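PDB 4MRU: SusD homolog from Bacteroides thetaiotaomicron, which probably binds mucin O-glycans at the cell surface, as a SusD-like outer-membrane lipoprotein of a glycan-uptake system. Local coordinates for residues I265-G270 and G391-I396; E289-M294 and S310-L315. All coordinates share one frame; numbering follows the deposited sequence. Where two conformers were deposited one is given.

Interaction 1 of 2, residues I265-G270 and G391-I396; sequences ICYMNG and GSPANI. With EDO (1,2-ethanediol), chain I.
Tyr-267 carries most of this contact, its ring reaching from the helix 262-270 onto the irregular segment 391-396. Along one side of the ring CE1 lies 3.6 Å from CG of Pro-393, the tyrosine and the proline sliding past each other in opposite directions. Beside the hydroxyl end, obliquely to the ring, the methyl CB of Ala-394 packs 3.2 Å from Tyr-267 OH. Ile-396 comes in at the ring edge, close to the ring plane, with its CG2 methyl 3.9 Å from Tyr-267 CE2. The preceding residue on the helix joins in: CB of Cys-266 rests 4.0 Å from CD of Pro-393, a small side chain that lets the proline ring come close to the helix.

The Tyr-267 ring is set by CG standing anti to the carbonyl carbon (chi1 -77°). Its hydroxyl is hydrogen-bonded to the backbone O of Lys-441, while Trp-420 of helix 408-423 packs edge-to-face with the ring. In the loop, Ser-392 OG is hydrogen-bonded to Pro-378 O, though its one proton has other acceptors within reach. On another side of the helix, Asn-269 ND2 donates an almost straight bond of 3.0 Å to O1 of a 1,2-ethanediol, probably from the crystallisation liquor.

An alanine here, lacking the ring that meets Trp-420 and the hydroxyl bonded to Lys-441 O, would probably loosen the loop against the helix. Helix and loop thus meet through carbon surfaces, and the polar tip of the tyrosine is satisfied by a third part of the chain.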
loop_
_atom_site.group_PDB
_atom_site.type_symbol
_atom_site.label_atom_id
_atom_site.label_comp_id
_atom_site.label_asym_id
_atom_site.label_seq_id
_atom_site.Cartn_x
_atom_site.Cartn_y
_atom_site.Cartn_z
ATOM N N ILE A 265 2.122 -7.013 -15.284
ATOM C CA ILE A 265 2.105 -7.125 -16.743
ATOM C C ILE A 265 1.241 -8.294 -17.275
ATOM O O ILE A 265 0.552 -8.135 -18.291
ATOM C CB ILE A 265 3.538 -7.235 -17.293
ATOM C CG1 ILE A 265 4.337 -6.000 -16.926
ATOM C CG2 ILE A 265 3.526 -7.408 -18.803
ATOM C CD1 ILE A 265 3.912 -4.741 -17.635
ATOM N N CYS A 266 1.268 -9.453 -16.615
ATOM C CA CYS A 266 0.429 -10.572 -17.014
ATOM C C CYS A 266 -1.048 -10.217 -16.999
ATOM O O CYS A 266 -1.783 -10.514 -17.948
ATOM C CB CYS A 266 0.617 -11.779 -16.081
ATOM S SG CYS A 266 2.156 -12.651 -16.364
ATOM N N TYR A 267 -1.497 -9.587 -15.915
ATOM C CA TYR A 267 -2.866 -9.179 -15.840
ATOM C C TYR A 267 -3.185 -8.087 -16.892
ATOM O O TYR A 267 -4.132 -8.226 -17.625
ATOM C CB TYR A 267 -3.218 -8.630 -14.467
ATOM C CG TYR A 267 -3.417 -9.667 -13.398
ATOM C CD1 TYR A 267 -2.333 -10.258 -12.740
ATOM C CD2 TYR A 267 -4.714 -10.068 -13.026
ATOM C CE1 TYR A 267 -2.523 -11.176 -11.738
ATOM C CE2 TYR A 267 -4.899 -11.012 -12.044
ATOM C CZ TYR A 267 -3.827 -11.569 -11.410
ATOM O OH TYR A 267 -4.078 -12.476 -10.417
HETATM N N MSE A 268 -2.387 -7.021 -16.943
HETATM C CA MSE A 268 -2.745 -5.835 -17.761
HETATM C C MSE A 268 -2.533 -6.111 -19.247
HETATM O O MSE A 268 -3.299 -5.575 -20.069
HETATM C CB MSE A 268 -1.987 -4.598 -17.307
HETATM C CG MSE A 268 -2.562 -4.059 -16.011
HETATM SE SE MSE A 268 -1.555 -2.512 -15.355
HETATM C CE MSE A 268 -2.565 -1.075 -16.354
ATOM N N ASN A 269 -1.555 -6.918 -19.636
ATOM C CA ASN A 269 -1.478 -7.382 -21.044
ATOM C C ASN A 269 -2.627 -8.341 -21.399
ATOM O O ASN A 269 -3.182 -8.263 -22.482
ATOM C CB ASN A 269 -0.157 -8.058 -21.385
ATOM C CG ASN A 269 0.972 -7.076 -21.616
ATOM O OD1 ASN A 269 0.795 -5.842 -21.659
ATOM N ND2 ASN A 269 2.136 -7.614 -21.789
ATOM N N GLY A 270 -2.957 -9.260 -20.491
ATOM C CA GLY A 270 -4.092 -10.174 -20.714
ATOM C C GLY A 270 -5.391 -9.400 -20.949
ATOM O O GLY A 270 -6.182 -9.742 -21.805
ATOM N N GLY A 391 3.190 -20.246 -16.257
ATOM C CA GLY A 391 1.770 -20.122 -16.517
ATOM C C GLY A 391 1.139 -18.893 -15.903
ATOM O O GLY A 391 1.728 -18.192 -15.097
ATOM N N SER A 392 -0.084 -18.613 -16.319
ATOM C CA SER A 392 -0.810 -17.491 -15.861
ATOM C C SER A 392 -1.031 -17.544 -14.344
ATOM O O SER A 392 -1.303 -18.579 -13.803
ATOM C CB SER A 392 -2.183 -17.483 -16.555
ATOM O OG SER A 392 -2.929 -16.424 -16.032
ATOM N N PRO A 393 -1.041 -16.386 -13.668
ATOM C CA PRO A 393 -1.292 -16.359 -12.229
ATOM C C PRO A 393 -2.756 -16.560 -11.827
ATOM O O PRO A 393 -3.012 -16.934 -10.678
ATOM C CB PRO A 393 -0.853 -14.949 -11.824
ATOM C CG PRO A 393 -1.013 -14.137 -13.067
ATOM C CD PRO A 393 -0.682 -15.060 -14.196
ATOM N N ALA A 394 -3.699 -16.299 -12.747
ATOM C CA ALA A 394 -5.135 -16.318 -12.416
ATOM C C ALA A 394 -5.974 -16.417 -13.652
ATOM O O ALA A 394 -5.494 -16.154 -14.769
ATOM C CB ALA A 394 -5.503 -15.054 -11.636
ATOM N N ASN A 395 -7.251 -16.735 -13.483
ATOM C CA ASN A 395 -8.160 -16.694 -14.624
ATOM C C ASN A 395 -9.260 -15.640 -14.458
ATOM O O ASN A 395 -10.087 -15.496 -15.326
ATOM C CB ASN A 395 -8.736 -18.079 -14.893
ATOM C CG ASN A 395 -9.737 -18.515 -13.856
ATOM O OD1 ASN A 395 -9.949 -17.870 -12.820
ATOM N ND2 ASN A 395 -10.397 -19.615 -14.151
ATOM N N ILE A 396 -9.191 -14.851 -13.396
ATOM C CA ILE A 396 -10.173 -13.805 -13.114
ATOM C C ILE A 396 -10.307 -12.792 -14.256
ATOM O O ILE A 396 -9.338 -12.249 -14.756
ATOM C CB ILE A 396 -9.873 -13.046 -11.782
ATOM C CG1 ILE A 396 -11.055 -12.137 -11.347
ATOM C CG2 ILE A 396 -8.587 -12.232 -11.869
ATOM C CD1 ILE A 396 -12.318 -12.894 -10.998
HETATM C C1 EDO I . 2.146 -11.179 -20.572
HETATM O O1 EDO I . 2.245 -10.634 -21.901
HETATM C C2 EDO I . 3.525 -11.492 -19.993
HETATM O O2 EDO I . 4.319 -12.436 -20.776
#

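Interaction 2 of 2, residues E289-M294 and S310-L315; sequences EGYYGM and SYSNRL. With EDO (1,2-ethanediol), chain M.
With OG anti to the carbonyl carbon (chi1 -67°), Ser-312 turns its hydroxyl back beside its backbone N, so that both face the backbone N and O of Tyr-292. Tyr-292 N donates to Ser-312 OG at 3.0 Å and 165°, and Ser-312 N returns a bond of 2.9 Å to Tyr-292 O, its donor lying above the carbonyl plane. A serine suits the site because its short arm supplies an acceptor here while OG also bonds to Thr-281 O.

Tyr-311 has CG anti to the carbonyl carbon as well (chi1 -56°), which lays its ring against the backbone of Gly-293 and Met-294. CB of Met-294, a selenomethionine, makes a CH-pi contact over the centre of one face, 3.8 Å from the ring centroid; CB of Ser-310 lies over the opposite face, toward the rim.

The segments run nearly crosswise where they touch, just beyond strand 289-290, which pairs antiparallel with strand 283-284. Gly-290, which ends that strand, has backbone angles that a side chain would not tolerate. Tyr-292 runs back alongside the strand, its OH accepting a bent 3.1 Å bond from Glu-289 N, in the ring plane. A 1,2-ethanediol, probably from the crystallisation liquor, accepts at O1 a 2.8 Å bond from Tyr-291 N and sets O2 over one Tyr-292 face. Tyr-311 OH is hydrogen-bonded to Asp-383 OD1, and Tyr-381 OH bonds to Gly-293 O.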
loop_
_atom_site.group_PDB
_atom_site.type_symbol
_atom_site.label_atom_id
_atom_site.label_comp_id
_atom_site.label_asym_id
_atom_site.label_seq_id
_atom_site.Cartn_x
_atom_site.Cartn_y
_atom_site.Cartn_z
ATOM N N GLU A 289 8.714 -5.438 -28.707
ATOM C CA GLU A 289 7.978 -4.162 -28.837
ATOM C C GLU A 289 6.752 -4.229 -27.933
ATOM O O GLU A 289 5.837 -4.980 -28.232
ATOM C CB GLU A 289 7.581 -3.892 -30.280
ATOM N N GLY A 290 6.765 -3.567 -26.766
ATOM C CA GLY A 290 5.604 -3.625 -25.898
ATOM C C GLY A 290 5.944 -3.532 -24.438
ATOM O O GLY A 290 6.977 -2.971 -24.072
ATOM N N TYR A 291 5.080 -4.133 -23.599
ATOM C CA TYR A 291 5.216 -4.079 -22.165
ATOM C C TYR A 291 5.700 -5.445 -21.664
ATOM O O TYR A 291 5.115 -6.462 -22.002
ATOM C CB TYR A 291 3.890 -3.737 -21.555
ATOM C CG TYR A 291 3.359 -2.418 -22.100
ATOM C CD1 TYR A 291 3.898 -1.224 -21.665
ATOM C CD2 TYR A 291 2.326 -2.385 -23.014
ATOM C CE1 TYR A 291 3.439 -0.006 -22.159
ATOM C CE2 TYR A 291 1.844 -1.166 -23.534
ATOM C CZ TYR A 291 2.403 0.012 -23.104
ATOM O OH TYR A 291 1.933 1.214 -23.548
ATOM N N TYR A 292 6.792 -5.443 -20.917
ATOM C CA TYR A 292 7.444 -6.664 -20.442
ATOM C C TYR A 292 7.771 -6.536 -18.961
ATOM O O TYR A 292 8.204 -5.466 -18.486
ATOM C CB TYR A 292 8.720 -6.908 -21.223
ATOM C CG TYR A 292 8.535 -7.160 -22.692
ATOM C CD1 TYR A 292 8.540 -6.103 -23.590
ATOM C CD2 TYR A 292 8.357 -8.458 -23.200
ATOM C CE1 TYR A 292 8.359 -6.311 -24.935
ATOM C CE2 TYR A 292 8.216 -8.679 -24.581
ATOM C CZ TYR A 292 8.231 -7.602 -25.437
ATOM O OH TYR A 292 8.033 -7.734 -26.804
ATOM N N GLY A 293 7.566 -7.627 -18.240
ATOM C CA GLY A 293 7.778 -7.667 -16.807
ATOM C C GLY A 293 8.807 -8.692 -16.441
ATOM O O GLY A 293 8.990 -9.664 -17.173
HETATM N N MSE A 294 9.496 -8.428 -15.325
HETATM C CA MSE A 294 10.535 -9.300 -14.807
HETATM C C MSE A 294 9.956 -10.202 -13.731
HETATM O O MSE A 294 9.194 -9.763 -12.874
HETATM C CB MSE A 294 11.654 -8.409 -14.239
HETATM C CG MSE A 294 12.878 -9.153 -13.706
HETATM SE SE MSE A 294 13.760 -8.107 -12.249
HETATM C CE MSE A 294 13.780 -6.364 -13.113
ATOM N N SER A 310 15.639 -4.883 -20.812
ATOM C CA SER A 310 14.732 -5.891 -21.380
ATOM C C SER A 310 13.322 -5.856 -20.809
ATOM O O SER A 310 12.439 -6.585 -21.275
ATOM C CB SER A 310 15.304 -7.276 -21.143
ATOM O OG SER A 310 16.563 -7.356 -21.774
ATOM N N TYR A 311 13.136 -5.074 -19.745
ATOM C CA TYR A 311 11.863 -4.995 -19.045
ATOM C C TYR A 311 11.393 -3.546 -18.937
ATOM O O TYR A 311 12.185 -2.636 -18.847
ATOM C CB TYR A 311 11.972 -5.622 -17.645
ATOM C CG TYR A 311 12.456 -7.033 -17.751
ATOM C CD1 TYR A 311 11.604 -8.044 -18.168
ATOM C CD2 TYR A 311 13.758 -7.362 -17.420
ATOM C CE1 TYR A 311 12.052 -9.347 -18.298
ATOM C CE2 TYR A 311 14.220 -8.654 -17.549
ATOM C CZ TYR A 311 13.364 -9.650 -18.001
ATOM O OH TYR A 311 13.817 -10.942 -18.130
ATOM N N SER A 312 10.084 -3.375 -18.960
ATOM C CA SER A 312 9.454 -2.074 -18.804
ATOM C C SER A 312 9.854 -1.432 -17.474
ATOM O O SER A 312 10.014 -2.127 -16.477
ATOM C CB SER A 312 7.929 -2.219 -18.868
ATOM O OG SER A 312 7.503 -2.604 -20.143
ATOM N N ASN A 313 9.932 -0.110 -17.486
ATOM C CA ASN A 313 9.990 0.724 -16.290
ATOM C C ASN A 313 8.610 1.250 -15.958
ATOM O O ASN A 313 7.721 1.227 -16.797
ATOM C CB ASN A 313 10.922 1.913 -16.546
ATOM C CG ASN A 313 11.348 2.639 -15.285
ATOM O OD1 ASN A 313 10.997 2.281 -14.171
ATOM N ND2 ASN A 313 12.098 3.688 -15.476
ATOM N N ARG A 314 8.401 1.722 -14.742
ATOM C CA ARG A 314 7.275 2.584 -14.548
ATOM C C ARG A 314 7.508 3.891 -15.300
ATOM O O ARG A 314 8.625 4.263 -15.548
ATOM C CB ARG A 314 6.976 2.820 -13.053
ATOM C CG ARG A 314 7.999 3.543 -12.256
ATOM C CD ARG A 314 7.516 3.629 -10.789
ATOM N NE ARG A 314 6.529 4.702 -10.611
ATOM C CZ ARG A 314 6.345 5.384 -9.475
ATOM N NH1 ARG A 314 7.022 5.085 -8.368
ATOM N NH2 ARG A 314 5.479 6.362 -9.442
ATOM N N LEU A 315 6.403 4.556 -15.653
ATOM C CA LEU A 315 6.414 5.851 -16.340
ATOM C C LEU A 315 6.228 6.930 -15.288
ATOM O O LEU A 315 5.167 7.034 -14.695
ATOM C CB LEU A 315 5.301 5.910 -17.370
ATOM C CG LEU A 315 5.190 7.225 -18.160
ATOM C CD1 LEU A 315 6.460 7.440 -18.988
ATOM C CD2 LEU A 315 3.942 7.241 -19.021
HETATM C C1 EDO M . 2.342 -6.699 -25.392
HETATM O O1 EDO M . 3.074 -5.552 -24.974
HETATM C C2 EDO M . 3.290 -7.539 -26.219
HETATM O O2 EDO M . 4.400 -7.742 -25.352
#

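Overall arrangement
From the N terminus, eight helices precede helix 262-270; then come helix 276-279 and the small sheet of strands 283-284 and 289-290. Interaction 2 closes a short loop that includes helix 304-309, bringing 310-315 back onto 289-294. Only much later, after helices 327-339, 348-363 and 368-371, does the chain return to helix 262-270 and complete interaction 1, whose long loop therefore encloses the shorter one. The two contacts, with centres about 15 Å apart, meet directly: Ile-265 packs on the backbone of 291-293, and Asn-269 ND2 probably bonds to Tyr-291 O. Helix 262-270 thus lies between the 391-396 loop and the 289-294 segment.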